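PDB 1WCW: uroporphyrinogen III synthase from Thermus thermophilus, which probably catalyses the ring closure of the linear tetrapyrrole hydroxymethylbilane, with inversion of ring D, to give uroporphyrinogen III. Local coordinates for residues A[92-97]-A[109-114]; A[14-19]-A[37-42]; A[27-32]-A[248-253]; A[136-141]-A[159-164]. All coordinates share one frame; numbering follows the deposited sequence.

Contact 1 of 4, residues A[92-97]-A[109-114]; sequences AFRLAR and GLPPHA
Leu-95 and Ala-114 pair as neighbours in a parallel sheet, although the touching parts of the two segments run 64° apart overall. Two backbone bonds fix their register, His-113 N to Arg-94 O at 2.8 Å and Ala-96 N to Ala-114 O at 3.1 Å. Among the side chains, Arg-94 takes hold of the loop with two nitrogens. A bend at chi3 (-61°) turns NE back toward the loop, where NE and NH1 approach Pro-111 O side-on, at 3.0 Å and 2.8 Å. NH1 lies in the plane of that carbonyl and NE well above it; NE adds a weak bond to Leu-110 O. Arginine suits this buried place because its several N-H groups can serve more than one backbone carbonyl. Over one face of the guanidinium stands a single atom of His-113, NE2, displaced toward the rim; it also gives a weak bond to Ala-92 O. The rings of His-113 and Phe-93 are nearly parallel (6°) but slid apart, so that His-113 CB meets Phe-93 CE1 at 3.6 Å. On the Leu-95 face, CD2 presses on Ala-114 CB at 3.5 Å, a fit that suits a small residue. Strand 93-96 thus has strand 114-115 on one side and strand 62-65 on the other; helix 99-107, the connection of this beta-alpha-beta crossover, packs on Ala-96 and Pro-112, while Arg-94 NH2 reaches Leu-89 O of helix 86-91.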
loop_
_atom_site.group_PDB
_atom_site.type_symbol
_atom_site.label_atom_id
_atom_site.label_comp_id
_atom_site.label_asym_id
_atom_site.label_seq_id
_atom_site.Cartn_x
_atom_site.Cartn_y
_atom_site.Cartn_z
ATOM N N ALA A 92 23.210 -5.131 -8.846
ATOM C CA ALA A 92 22.735 -3.854 -8.424
ATOM C C ALA A 92 22.729 -3.689 -6.875
ATOM O O ALA A 92 22.669 -4.676 -6.142
ATOM C CB ALA A 92 21.284 -3.700 -8.946
ATOM N N PHE A 93 22.754 -2.422 -6.464
ATOM C CA PHE A 93 22.563 -2.076 -5.054
ATOM C C PHE A 93 21.024 -2.180 -4.911
ATOM O O PHE A 93 20.286 -1.505 -5.648
ATOM C CB PHE A 93 23.042 -0.663 -4.762
ATOM C CG PHE A 93 22.976 -0.272 -3.338
ATOM C CD1 PHE A 93 23.894 -0.799 -2.413
ATOM C CD2 PHE A 93 22.017 0.591 -2.901
ATOM C CE1 PHE A 93 23.813 -0.416 -1.041
ATOM C CE2 PHE A 93 21.938 0.949 -1.518
ATOM C CZ PHE A 93 22.875 0.420 -0.595
ATOM N N ARG A 94 20.570 -2.976 -3.974
ATOM C CA ARG A 94 19.144 -3.251 -3.848
ATOM C C ARG A 94 18.555 -2.650 -2.625
ATOM O O ARG A 94 19.037 -2.905 -1.499
ATOM C CB ARG A 94 18.944 -4.752 -3.848
ATOM C CG ARG A 94 19.404 -5.459 -5.125
ATOM C CD ARG A 94 19.164 -6.986 -5.057
ATOM N NE ARG A 94 19.878 -7.656 -3.990
ATOM C CZ ARG A 94 21.170 -7.988 -4.054
ATOM N NH1 ARG A 94 21.699 -8.609 -2.981
ATOM N NH2 ARG A 94 21.906 -7.707 -5.136
ATOM N N LEU A 95 17.497 -1.868 -2.791
ATOM C CA LEU A 95 16.758 -1.282 -1.692
ATOM C C LEU A 95 15.341 -1.764 -1.618
ATOM O O LEU A 95 14.690 -1.953 -2.683
ATOM C CB LEU A 95 16.683 0.211 -1.837
ATOM C CG LEU A 95 17.988 0.955 -1.692
ATOM C CD1 LEU A 95 17.796 2.400 -2.027
ATOM C CD2 LEU A 95 18.564 0.803 -0.237
ATOM N N ALA A 96 14.820 -2.003 -0.434
ATOM C CA ALA A 96 13.384 -2.361 -0.304
ATOM C C ALA A 96 12.758 -1.293 0.551
ATOM O O ALA A 96 13.292 -0.878 1.575
ATOM C CB ALA A 96 13.275 -3.688 0.322
ATOM N N ARG A 97 11.601 -0.799 0.130
ATOM C CA ARG A 97 10.927 0.241 0.894
ATOM C C ARG A 97 10.519 -0.269 2.276
ATOM O O ARG A 97 10.583 0.509 3.232
ATOM C CB ARG A 97 9.682 0.725 0.134
ATOM C CG ARG A 97 8.964 1.873 0.835
ATOM C CD ARG A 97 7.716 2.320 0.044
ATOM N NE ARG A 97 6.734 1.272 -0.134
ATOM C CZ ARG A 97 5.545 1.441 -0.727
ATOM N NH1 ARG A 97 5.190 2.625 -1.164
ATOM N NH2 ARG A 97 4.791 0.374 -0.903
ATOM N N GLY A 109 16.560 -14.883 -3.424
ATOM C CA GLY A 109 18.002 -14.994 -3.262
ATOM C C GLY A 109 18.701 -13.705 -3.652
ATOM O O GLY A 109 19.848 -13.698 -4.063
ATOM N N LEU A 110 17.976 -12.595 -3.503
ATOM C CA LEU A 110 18.505 -11.248 -3.866
ATOM C C LEU A 110 18.198 -10.343 -2.674
ATOM O O LEU A 110 17.543 -9.293 -2.813
ATOM C CB LEU A 110 17.783 -10.725 -5.123
ATOM C CG LEU A 110 18.041 -11.528 -6.418
ATOM C CD1 LEU A 110 17.009 -11.170 -7.458
ATOM C CD2 LEU A 110 19.444 -11.228 -6.951
ATOM N N PRO A 111 18.672 -10.707 -1.475
ATOM C CA PRO A 111 18.350 -9.884 -0.306
ATOM C C PRO A 111 18.739 -8.420 -0.466
ATOM O O PRO A 111 19.775 -8.088 -1.043
ATOM C CB PRO A 111 19.091 -10.592 0.866
ATOM C CG PRO A 111 20.286 -11.249 0.155
ATOM C CD PRO A 111 19.736 -11.710 -1.183
ATOM N N PRO A 112 17.924 -7.537 0.070
ATOM C CA PRO A 112 18.248 -6.118 -0.054
ATOM C C PRO A 112 19.451 -5.709 0.758
ATOM O O PRO A 112 19.727 -6.270 1.811
ATOM C CB PRO A 112 16.970 -5.416 0.449
ATOM C CG PRO A 112 16.412 -6.403 1.455
ATOM C CD PRO A 112 16.686 -7.781 0.871
ATOM N N HIS A 113 20.144 -4.687 0.280
ATOM C CA HIS A 113 21.253 -4.105 1.036
ATOM C C HIS A 113 20.752 -3.190 2.100
ATOM O O HIS A 113 21.480 -2.988 3.090
ATOM C CB HIS A 113 22.202 -3.377 0.088
ATOM C CG HIS A 113 22.773 -4.266 -0.963
ATOM N ND1 HIS A 113 23.783 -5.214 -0.802
ATOM C CD2 HIS A 113 22.418 -4.319 -2.270
ATOM C CE1 HIS A 113 24.038 -5.784 -1.979
ATOM N NE2 HIS A 113 23.203 -5.253 -2.878
ATOM N N ALA A 114 19.595 -2.553 1.959
ATOM C CA ALA A 114 19.030 -1.728 2.995
ATOM C C ALA A 114 17.516 -1.757 2.791
ATOM O O ALA A 114 17.007 -2.017 1.701
ATOM C CB ALA A 114 19.567 -0.341 2.938
#

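Contact 2 of 4, residues A[14-19]-A[37-42]; sequences AGLRRK and PVQATE
Ala-14 O is gripped by a water that donates to it at 2.6 Å, by a weak bond from Val-38 N and by the CA-H of Pro-37. The contact lies where one alpha/beta domain passes into the two-stranded linker of the uroporphyrinogen III synthase fold, strand 39-43 setting out toward the second domain. The same water accepts from Val-38 N at 3.1 Å and donates to Gln-39 OE1 at 2.9 Å, so it ties both segments together; Gln-39 OE1 accepts in addition from Gln-194 NE2 of helix 192-201. Glycine suits position 15, since a CB there would collide with Arg-17 NH2. Leu-16 sets CG anti to its backbone N (chi1 -178°), and its two methyls divide the work: CD1 touches Pro-37 CB, while CD2 lies on Gln-39 O at 3.6 Å and beside Thr-41 OG1. An alanine in place of Leu-16 would probably open a gap beside the linker strand, with the contacts of both methyls to Pro-37, Gln-39 O and Thr-41 OG1 lost. Lys-19, extended beyond CG, crosses the proline ring at about a right angle, with CE 3.6 Å and NZ 3.2 Å from Pro-37 CG.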
loop_
_atom_site.group_PDB
_atom_site.type_symbol
_atom_site.label_atom_id
_atom_site.label_comp_id
_atom_site.label_asym_id
_atom_site.label_seq_id
_atom_site.Cartn_x
_atom_site.Cartn_y
_atom_site.Cartn_z
ATOM N N ALA A 14 -12.531 -1.115 4.016
ATOM C CA ALA A 14 -12.153 -0.443 2.750
ATOM C C ALA A 14 -11.205 -1.304 1.903
ATOM O O ALA A 14 -10.851 -0.835 0.818
ATOM C CB ALA A 14 -11.489 0.921 3.065
ATOM N N GLY A 15 -10.831 -2.481 2.358
ATOM C CA GLY A 15 -9.902 -3.349 1.631
ATOM C C GLY A 15 -10.554 -4.145 0.529
ATOM O O GLY A 15 -11.769 -4.186 0.360
ATOM N N LEU A 16 -9.691 -4.724 -0.285
ATOM C CA LEU A 16 -10.161 -5.525 -1.416
ATOM C C LEU A 16 -9.868 -7.027 -1.287
ATOM O O LEU A 16 -10.734 -7.842 -1.485
ATOM C CB LEU A 16 -9.537 -4.995 -2.702
ATOM C CG LEU A 16 -9.925 -5.652 -4.030
ATOM C CD1 LEU A 16 -11.373 -5.437 -4.379
ATOM C CD2 LEU A 16 -9.060 -5.065 -5.080
ATOM N N ARG A 17 -8.664 -7.343 -0.910
ATOM C CA ARG A 17 -8.145 -8.708 -0.843
ATOM C C ARG A 17 -8.737 -9.743 0.092
ATOM O O ARG A 17 -9.010 -10.884 -0.289
ATOM C CB ARG A 17 -6.647 -8.614 -0.548
ATOM C CG ARG A 17 -5.861 -7.546 -1.363
ATOM C CD ARG A 17 -6.517 -6.083 -1.470
ATOM N NE ARG A 17 -6.231 -5.140 -0.391
ATOM C CZ ARG A 17 -6.915 -5.083 0.734
ATOM N NH1 ARG A 17 -6.598 -4.217 1.661
ATOM N NH2 ARG A 17 -7.925 -5.917 0.927
ATOM N N ARG A 18 -8.949 -9.338 1.322
ATOM C CA ARG A 18 -9.445 -10.177 2.398
ATOM C C ARG A 18 -10.872 -9.852 2.884
ATOM O O ARG A 18 -11.197 -10.000 4.059
ATOM C CB ARG A 18 -8.476 -10.077 3.601
ATOM C CG ARG A 18 -7.147 -10.861 3.373
ATOM C CD ARG A 18 -6.332 -10.901 4.675
ATOM N NE ARG A 18 -5.913 -9.544 5.028
ATOM C CZ ARG A 18 -5.270 -9.217 6.150
ATOM N NH1 ARG A 18 -4.930 -7.954 6.392
ATOM N NH2 ARG A 18 -4.962 -10.153 7.037
ATOM N N LYS A 19 -11.734 -9.441 1.974
ATOM C CA LYS A 19 -13.140 -9.130 2.308
ATOM C C LYS A 19 -13.879 -10.260 2.964
ATOM O O LYS A 19 -14.687 -10.048 3.872
ATOM C CB LYS A 19 -13.946 -8.865 1.022
ATOM C CG LYS A 19 -13.552 -7.658 0.311
ATOM C CD LYS A 19 -14.373 -7.497 -0.958
ATOM C CE LYS A 19 -13.890 -6.311 -1.802
ATOM N NZ LYS A 19 -14.738 -6.139 -3.025
ATOM N N PRO A 37 -15.024 -1.545 -0.773
ATOM C CA PRO A 37 -13.668 -1.425 -1.324
ATOM C C PRO A 37 -13.484 -0.091 -2.017
ATOM O O PRO A 37 -14.383 0.420 -2.690
ATOM C CB PRO A 37 -13.549 -2.571 -2.332
ATOM C CG PRO A 37 -14.979 -2.966 -2.599
ATOM C CD PRO A 37 -15.777 -2.687 -1.344
ATOM N N VAL A 38 -12.291 0.461 -1.912
ATOM C CA VAL A 38 -12.001 1.732 -2.533
ATOM C C VAL A 38 -10.960 1.562 -3.636
ATOM O O VAL A 38 -10.574 2.597 -4.260
ATOM C CB VAL A 38 -11.496 2.785 -1.521
ATOM C CG1 VAL A 38 -12.565 3.085 -0.459
ATOM C CG2 VAL A 38 -10.212 2.360 -0.841
ATOM N N GLN A 39 -10.507 0.352 -3.912
ATOM C CA GLN A 39 -9.493 0.157 -4.930
ATOM C C GLN A 39 -9.843 -0.999 -5.821
ATOM O O GLN A 39 -10.656 -1.893 -5.481
ATOM C CB GLN A 39 -8.109 -0.091 -4.331
ATOM C CG GLN A 39 -7.813 -1.521 -3.982
ATOM C CD GLN A 39 -6.740 -1.588 -2.888
ATOM O OE1 GLN A 39 -7.053 -1.506 -1.716
ATOM N NE2 GLN A 39 -5.481 -1.750 -3.277
ATOM N N ALA A 40 -9.195 -0.988 -6.963
ATOM C CA ALA A 40 -9.279 -2.027 -7.937
ATOM C C ALA A 40 -7.790 -2.365 -8.222
ATOM O O ALA A 40 -6.893 -1.530 -7.990
ATOM C CB ALA A 40 -9.931 -1.494 -9.125
ATOM N N THR A 41 -7.486 -3.573 -8.644
ATOM C CA THR A 41 -6.100 -3.893 -8.913
ATOM C C THR A 41 -6.057 -4.641 -10.247
ATOM O O THR A 41 -6.928 -5.479 -10.527
ATOM C CB THR A 41 -5.527 -4.748 -7.753
ATOM O OG1 THR A 41 -5.697 -4.045 -6.491
ATOM C CG2 THR A 41 -4.064 -5.008 -7.994
ATOM N N GLU A 42 -5.103 -4.315 -11.121
ATOM C CA GLU A 42 -5.037 -5.033 -12.381
ATOM C C GLU A 42 -3.606 -5.258 -12.753
ATOM O O GLU A 42 -2.717 -4.388 -12.578
ATOM C CB GLU A 42 -5.726 -4.267 -13.500
ATOM C CG GLU A 42 -5.141 -2.902 -13.764
ATOM C CD GLU A 42 -5.718 -2.194 -14.970
ATOM O OE1 GLU A 42 -5.100 -1.195 -15.403
ATOM O OE2 GLU A 42 -6.781 -2.634 -15.476
HETATM O O HOH W 1 -9.946 -1.551 -1.551
#

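Contact 3 of 4, residues A[27-32]-A[248-253]; sequences EKLGFT and LLQGFK
Phe-31 holds CG anti to its carbonyl carbon (chi1 -65°), and Lys-253, extended as far as CE, swings NZ aside at chi4 (87°); ring and amine thereby meet each other's segments. The two join the C-terminal end of helix 19-28, closed by a Schellman motif at Gly-30, to helix 245-260 of a domain whose five parallel strands have the 2-1-3-4-5 order of flavodoxin-like folds. Lys-253 NZ donates to Leu-29 O at 2.8 Å, almost along the C=O axis, and the negative end of the helix dipole would probably favour the ammonium there. Glycine suits the turn because its positive phi would jam a CB against the preceding carbonyl. Phe-31 points its far end at the helix, CZ lying 3.8 Å from both Phe-252 CD2 and Lys-253 CB, with Leu-249 O at the ring edge near CE1. The two phenyl planes are nearly parallel, 20° apart, but barely overlap. A serine in place of Phe-31 would probably open a gap against helix 245-260, leaving Phe-252 CD2 without its aromatic mate. Leu-29 pushes CD1 against the same helix, 3.6 Å from Gln-250 CG and a tight 3.5 Å from Leu-249 CB.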
loop_
_atom_site.group_PDB
_atom_site.type_symbol
_atom_site.label_atom_id
_atom_site.label_comp_id
_atom_site.label_asym_id
_atom_site.label_seq_id
_atom_site.Cartn_x
_atom_site.Cartn_y
_atom_site.Cartn_z
ATOM N N GLU A 27 -18.563 -11.003 11.834
ATOM C CA GLU A 27 -19.795 -11.633 12.264
ATOM C C GLU A 27 -19.556 -12.467 13.521
ATOM O O GLU A 27 -20.397 -12.441 14.450
ATOM C CB GLU A 27 -20.321 -12.546 11.168
ATOM C CG GLU A 27 -20.829 -11.798 9.942
ATOM C CD GLU A 27 -21.216 -12.711 8.774
ATOM O OE1 GLU A 27 -20.556 -13.761 8.571
ATOM O OE2 GLU A 27 -22.169 -12.368 8.025
ATOM N N LYS A 28 -18.464 -13.219 13.554
ATOM C CA LYS A 28 -18.171 -14.063 14.768
ATOM C C LYS A 28 -17.935 -13.226 16.006
ATOM O O LYS A 28 -18.217 -13.656 17.161
ATOM C CB LYS A 28 -16.947 -14.954 14.501
ATOM C CG LYS A 28 -17.188 -16.037 13.485
ATOM C CD LYS A 28 -15.985 -16.950 13.327
ATOM C CE LYS A 28 -16.325 -18.062 12.316
ATOM N NZ LYS A 28 -15.102 -18.844 11.900
ATOM N N LEU A 29 -17.479 -12.004 15.836
ATOM C CA LEU A 29 -17.225 -11.111 16.974
ATOM C C LEU A 29 -18.419 -10.267 17.346
ATOM O O LEU A 29 -18.349 -9.436 18.245
ATOM C CB LEU A 29 -16.003 -10.216 16.644
ATOM C CG LEU A 29 -14.697 -10.990 16.480
ATOM C CD1 LEU A 29 -13.579 -10.053 16.066
ATOM C CD2 LEU A 29 -14.324 -11.697 17.776
ATOM N N GLY A 30 -19.516 -10.457 16.648
ATOM C CA GLY A 30 -20.718 -9.681 16.964
ATOM C C GLY A 30 -20.909 -8.350 16.262
ATOM O O GLY A 30 -21.797 -7.566 16.588
ATOM N N PHE A 31 -20.061 -8.080 15.279
ATOM C CA PHE A 31 -20.232 -6.847 14.500
ATOM C C PHE A 31 -21.052 -7.070 13.239
ATOM O O PHE A 31 -21.202 -8.193 12.791
ATOM C CB PHE A 31 -18.854 -6.347 14.039
ATOM C CG PHE A 31 -17.899 -5.898 15.146
ATOM C CD1 PHE A 31 -16.727 -6.599 15.426
ATOM C CD2 PHE A 31 -18.123 -4.711 15.830
ATOM C CE1 PHE A 31 -15.792 -6.109 16.364
ATOM C CE2 PHE A 31 -17.190 -4.216 16.775
ATOM C CZ PHE A 31 -16.028 -4.945 17.018
ATOM N N THR A 32 -21.608 -5.997 12.699
ATOM C CA THR A 32 -22.296 -6.076 11.393
ATOM C C THR A 32 -21.209 -5.563 10.381
ATOM O O THR A 32 -20.918 -4.344 10.366
ATOM C CB THR A 32 -23.490 -5.147 11.338
ATOM O OG1 THR A 32 -24.444 -5.638 12.289
ATOM C CG2 THR A 32 -24.106 -5.180 9.930
ATOM N N LEU A 248 -7.209 -6.731 14.832
ATOM C CA LEU A 248 -7.743 -5.422 14.570
ATOM C C LEU A 248 -9.117 -5.279 15.192
ATOM O O LEU A 248 -9.413 -4.335 15.965
ATOM C CB LEU A 248 -7.872 -5.302 13.078
ATOM C CG LEU A 248 -8.709 -4.115 12.620
ATOM C CD1 LEU A 248 -7.955 -2.879 13.049
ATOM C CD2 LEU A 248 -8.893 -4.171 11.095
ATOM N N LEU A 249 -9.941 -6.237 14.859
ATOM C CA LEU A 249 -11.304 -6.225 15.321
ATOM C C LEU A 249 -11.478 -6.419 16.790
ATOM O O LEU A 249 -12.265 -5.719 17.435
ATOM C CB LEU A 249 -12.161 -7.243 14.587
ATOM C CG LEU A 249 -12.318 -6.845 13.112
ATOM C CD1 LEU A 249 -12.891 -8.040 12.296
ATOM C CD2 LEU A 249 -13.266 -5.655 13.027
ATOM N N GLN A 250 -10.672 -7.335 17.368
ATOM C CA GLN A 250 -10.767 -7.573 18.773
ATOM C C GLN A 250 -10.173 -6.467 19.587
ATOM O O GLN A 250 -10.705 -6.088 20.646
ATOM C CB GLN A 250 -10.097 -8.894 19.138
ATOM C CG GLN A 250 -10.764 -9.982 18.381
ATOM C CD GLN A 250 -10.226 -11.286 18.807
ATOM O OE1 GLN A 250 -10.564 -11.755 19.901
ATOM N NE2 GLN A 250 -9.366 -11.885 17.978
ATOM N N GLY A 251 -9.085 -5.929 19.082
ATOM C CA GLY A 251 -8.462 -4.801 19.765
ATOM C C GLY A 251 -9.412 -3.593 19.759
ATOM O O GLY A 251 -9.586 -2.881 20.771
ATOM N N PHE A 252 -10.065 -3.361 18.596
ATOM C CA PHE A 252 -11.072 -2.320 18.550
ATOM C C PHE A 252 -12.227 -2.549 19.532
ATOM O O PHE A 252 -12.623 -1.654 20.221
ATOM C CB PHE A 252 -11.606 -2.209 17.116
ATOM C CG PHE A 252 -12.815 -1.304 16.986
ATOM C CD1 PHE A 252 -12.756 0.022 17.387
ATOM C CD2 PHE A 252 -13.986 -1.786 16.450
ATOM C CE1 PHE A 252 -13.849 0.839 17.233
ATOM C CE2 PHE A 252 -15.123 -0.937 16.288
ATOM C CZ PHE A 252 -15.036 0.368 16.676
ATOM N N LYS A 253 -12.740 -3.754 19.565
ATOM C CA LYS A 253 -13.847 -4.084 20.482
ATOM C C LYS A 253 -13.473 -3.782 21.942
ATOM O O LYS A 253 -14.275 -3.126 22.664
ATOM C CB LYS A 253 -14.126 -5.565 20.281
ATOM C CG LYS A 253 -15.354 -6.069 21.000
ATOM C CD LYS A 253 -15.574 -7.536 20.524
ATOM C CE LYS A 253 -16.711 -8.159 21.261
ATOM N NZ LYS A 253 -17.973 -7.852 20.555
#

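Contact 4 of 4, residues A[136-141]-A[159-164]; sequences LQLYGK and PLMPYR
Leu-136 and Gln-137 pair with Pro-159 and Leu-160 as parallel strands, joined by Leu-160 N to Leu-136 O and Leu-138 N to Leu-160 O, each 2.9 Å long. The next donor in this pattern would be the nitrogen of Pro-162, which has no hydrogen; its ring instead pushes CD against Leu-138 O at 3.5 Å, and the regular pairing stops. From here shape takes over. Leu-138 CD1 settles on Pro-159 CB at 3.8 Å, and the methyl of Met-161 comes in beside it. Met-161 is extended until chi3 (-66°), where the bend lays CE close to Gly-140 N, while SD rests on Gly-140 CA at 3.8 Å. A flexible, unbranched methionine suits this hollow, and so does a glycine as its floor: the CA atoms of Gly-140 and Arg-164 are only 4.0 Å apart, and a CB on Gly-140 would strike Arg-164.

The backbone of Tyr-139 passes across the ring of Tyr-163, CA over one face, and Tyr-139 CB bears on Tyr-163 CZ at 3.5 Å. Both hydroxyls find partners beyond, Tyr-163 OH with Thr-67 OG1 and Tyr-139 OH with Arg-97 NH1. The arrangement is that of a beta-alpha-beta unit, strand 132-137, helix 144-152 and strand 155-167, the loop after the first strand lying against the break in the second, which resumes at Tyr-163. Tyr-139 lies beside a glycerol, probably from the crystallisation liquor, and touches Ile-193 of helix 192-201, a place consistent with the interdomain cleft where this family is thought to hold its substrate.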
loop_
_atom_site.group_PDB
_atom_site.type_symbol
_atom_site.label_atom_id
_atom_site.label_comp_id
_atom_site.label_asym_id
_atom_site.label_seq_id
_atom_site.Cartn_x
_atom_site.Cartn_y
_atom_site.Cartn_z
ATOM N N LEU A 136 13.066 1.490 -10.631
ATOM C CA LEU A 136 12.113 1.705 -9.557
ATOM C C LEU A 136 10.868 0.883 -9.853
ATOM O O LEU A 136 10.186 1.125 -10.881
ATOM C CB LEU A 136 11.799 3.217 -9.484
ATOM C CG LEU A 136 10.664 3.588 -8.561
ATOM C CD1 LEU A 136 10.935 3.239 -7.132
ATOM C CD2 LEU A 136 10.480 5.052 -8.664
ATOM N N GLN A 137 10.526 -0.041 -8.994
ATOM C CA GLN A 137 9.314 -0.826 -9.183
ATOM C C GLN A 137 8.150 -0.085 -8.530
ATOM O O GLN A 137 8.197 0.251 -7.335
ATOM C CB GLN A 137 9.505 -2.172 -8.510
ATOM C CG GLN A 137 8.247 -3.072 -8.503
ATOM C CD GLN A 137 7.479 -2.972 -7.183
ATOM O OE1 GLN A 137 6.246 -2.741 -7.172
ATOM N NE2 GLN A 137 8.152 -3.159 -6.128
ATOM N N LEU A 138 7.103 0.184 -9.318
ATOM C CA LEU A 138 5.888 0.921 -8.937
ATOM C C LEU A 138 4.683 -0.009 -8.953
ATOM O O LEU A 138 4.744 -1.189 -9.347
ATOM C CB LEU A 138 5.711 1.980 -9.991
ATOM C CG LEU A 138 6.870 2.962 -10.112
ATOM C CD1 LEU A 138 6.718 3.814 -11.394
ATOM C CD2 LEU A 138 6.915 3.845 -8.840
ATOM N N TYR A 139 3.581 0.538 -8.462
ATOM C CA TYR A 139 2.337 -0.200 -8.337
ATOM C C TYR A 139 1.122 0.643 -8.748
ATOM O O TYR A 139 0.017 0.377 -8.304
ATOM C CB TYR A 139 2.169 -0.737 -6.950
ATOM C CG TYR A 139 2.385 0.280 -5.888
ATOM C CD1 TYR A 139 1.347 1.118 -5.433
ATOM C CD2 TYR A 139 3.658 0.425 -5.282
ATOM C CE1 TYR A 139 1.551 2.079 -4.380
ATOM C CE2 TYR A 139 3.879 1.338 -4.281
ATOM C CZ TYR A 139 2.813 2.168 -3.824
ATOM O OH TYR A 139 2.979 3.035 -2.811
ATOM N N GLY A 140 1.338 1.615 -9.603
ATOM C CA GLY A 140 0.229 2.407 -10.170
ATOM C C GLY A 140 -0.009 3.788 -9.616
ATOM O O GLY A 140 -0.717 4.556 -10.221
ATOM N N LYS A 141 0.550 4.107 -8.469
ATOM C CA LYS A 141 0.323 5.405 -7.816
ATOM C C LYS A 141 1.634 6.183 -7.930
ATOM O O LYS A 141 2.716 5.609 -7.668
ATOM C CB LYS A 141 -0.006 5.164 -6.356
ATOM C CG LYS A 141 -0.521 6.395 -5.520
ATOM C CD LYS A 141 -2.005 6.523 -5.675
ATOM C CE LYS A 141 -2.651 7.505 -4.677
ATOM N NZ LYS A 141 -1.951 8.858 -4.566
ATOM N N PRO A 159 11.376 3.226 -14.716
ATOM C CA PRO A 159 10.204 2.774 -13.999
ATOM C C PRO A 159 9.793 1.373 -14.455
ATOM O O PRO A 159 9.851 1.089 -15.666
ATOM C CB PRO A 159 9.163 3.831 -14.355
ATOM C CG PRO A 159 9.571 4.208 -15.773
ATOM C CD PRO A 159 11.046 4.217 -15.780
ATOM N N LEU A 160 9.308 0.554 -13.536
ATOM C CA LEU A 160 8.801 -0.784 -13.882
ATOM C C LEU A 160 7.513 -0.952 -13.146
ATOM O O LEU A 160 7.500 -0.992 -11.939
ATOM C CB LEU A 160 9.781 -1.866 -13.427
ATOM C CG LEU A 160 11.173 -1.824 -14.102
ATOM C CD1 LEU A 160 12.235 -2.200 -13.090
ATOM C CD2 LEU A 160 11.232 -2.813 -15.266
ATOM N N MET A 161 6.396 -1.058 -13.879
ATOM C CA MET A 161 5.083 -1.156 -13.234
ATOM C C MET A 161 4.431 -2.448 -13.670
ATOM O O MET A 161 3.649 -2.459 -14.690
ATOM C CB MET A 161 4.292 0.080 -13.620
ATOM C CG MET A 161 2.986 0.162 -12.876
ATOM S SD MET A 161 1.946 1.579 -13.441
ATOM C CE MET A 161 2.961 2.891 -12.898
ATOM N N PRO A 162 4.558 -3.479 -12.872
ATOM C CA PRO A 162 3.987 -4.785 -13.289
ATOM C C PRO A 162 2.496 -4.942 -12.998
ATOM O O PRO A 162 1.808 -5.877 -13.493
ATOM C CB PRO A 162 4.841 -5.795 -12.519
ATOM C CG PRO A 162 5.346 -5.019 -11.295
ATOM C CD PRO A 162 5.513 -3.588 -11.730
ATOM N N TYR A 163 1.994 -4.058 -12.160
ATOM C CA TYR A 163 0.563 -4.078 -11.838
ATOM C C TYR A 163 0.191 -2.700 -11.363
ATOM O O TYR A 163 1.058 -1.854 -11.058
ATOM C CB TYR A 163 0.221 -5.135 -10.795
ATOM C CG TYR A 163 0.716 -4.845 -9.384
ATOM C CD1 TYR A 163 2.023 -5.092 -9.016
ATOM C CD2 TYR A 163 -0.103 -4.279 -8.450
ATOM C CE1 TYR A 163 2.527 -4.792 -7.741
ATOM C CE2 TYR A 163 0.359 -3.968 -7.173
ATOM C CZ TYR A 163 1.665 -4.234 -6.821
ATOM O OH TYR A 163 2.144 -3.941 -5.559
ATOM N N ARG A 164 -1.107 -2.447 -11.287
ATOM C CA ARG A 164 -1.581 -1.144 -10.878
ATOM C C ARG A 164 -2.711 -1.229 -9.889
ATOM O O ARG A 164 -3.681 -1.943 -10.097
ATOM C CB ARG A 164 -2.155 -0.352 -12.056
ATOM C CG ARG A 164 -1.243 0.071 -13.176
ATOM C CD ARG A 164 -2.126 0.719 -14.262
ATOM N NE ARG A 164 -1.577 1.978 -14.726
ATOM C CZ ARG A 164 -2.102 2.666 -15.723
ATOM N NH1 ARG A 164 -1.550 3.811 -16.102
ATOM N NH2 ARG A 164 -3.192 2.194 -16.328
#

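Overall arrangement
Contacts 1, 2 and 4 all reach the mixed six-stranded sheet, whereas contact 3 belongs to the other domain, its centre about 38 Å from that of contact 1. Contact 4 is the most buried and works by backbone pairing and close-fitting side chains; contact 1, nearer the sheet's edge, relies on an arginine gripping loop carbonyls. The two touch through a single side-chain bond between residues that follow their strands. Contact 2 stands at the linker and uses a shared water; through Glu-42 O and Arg-164 N its strand joins contact 4. Contact 3, about 23 Å from the chain's centre, combines aromatic and leucine packing with one lysine bond near the surface.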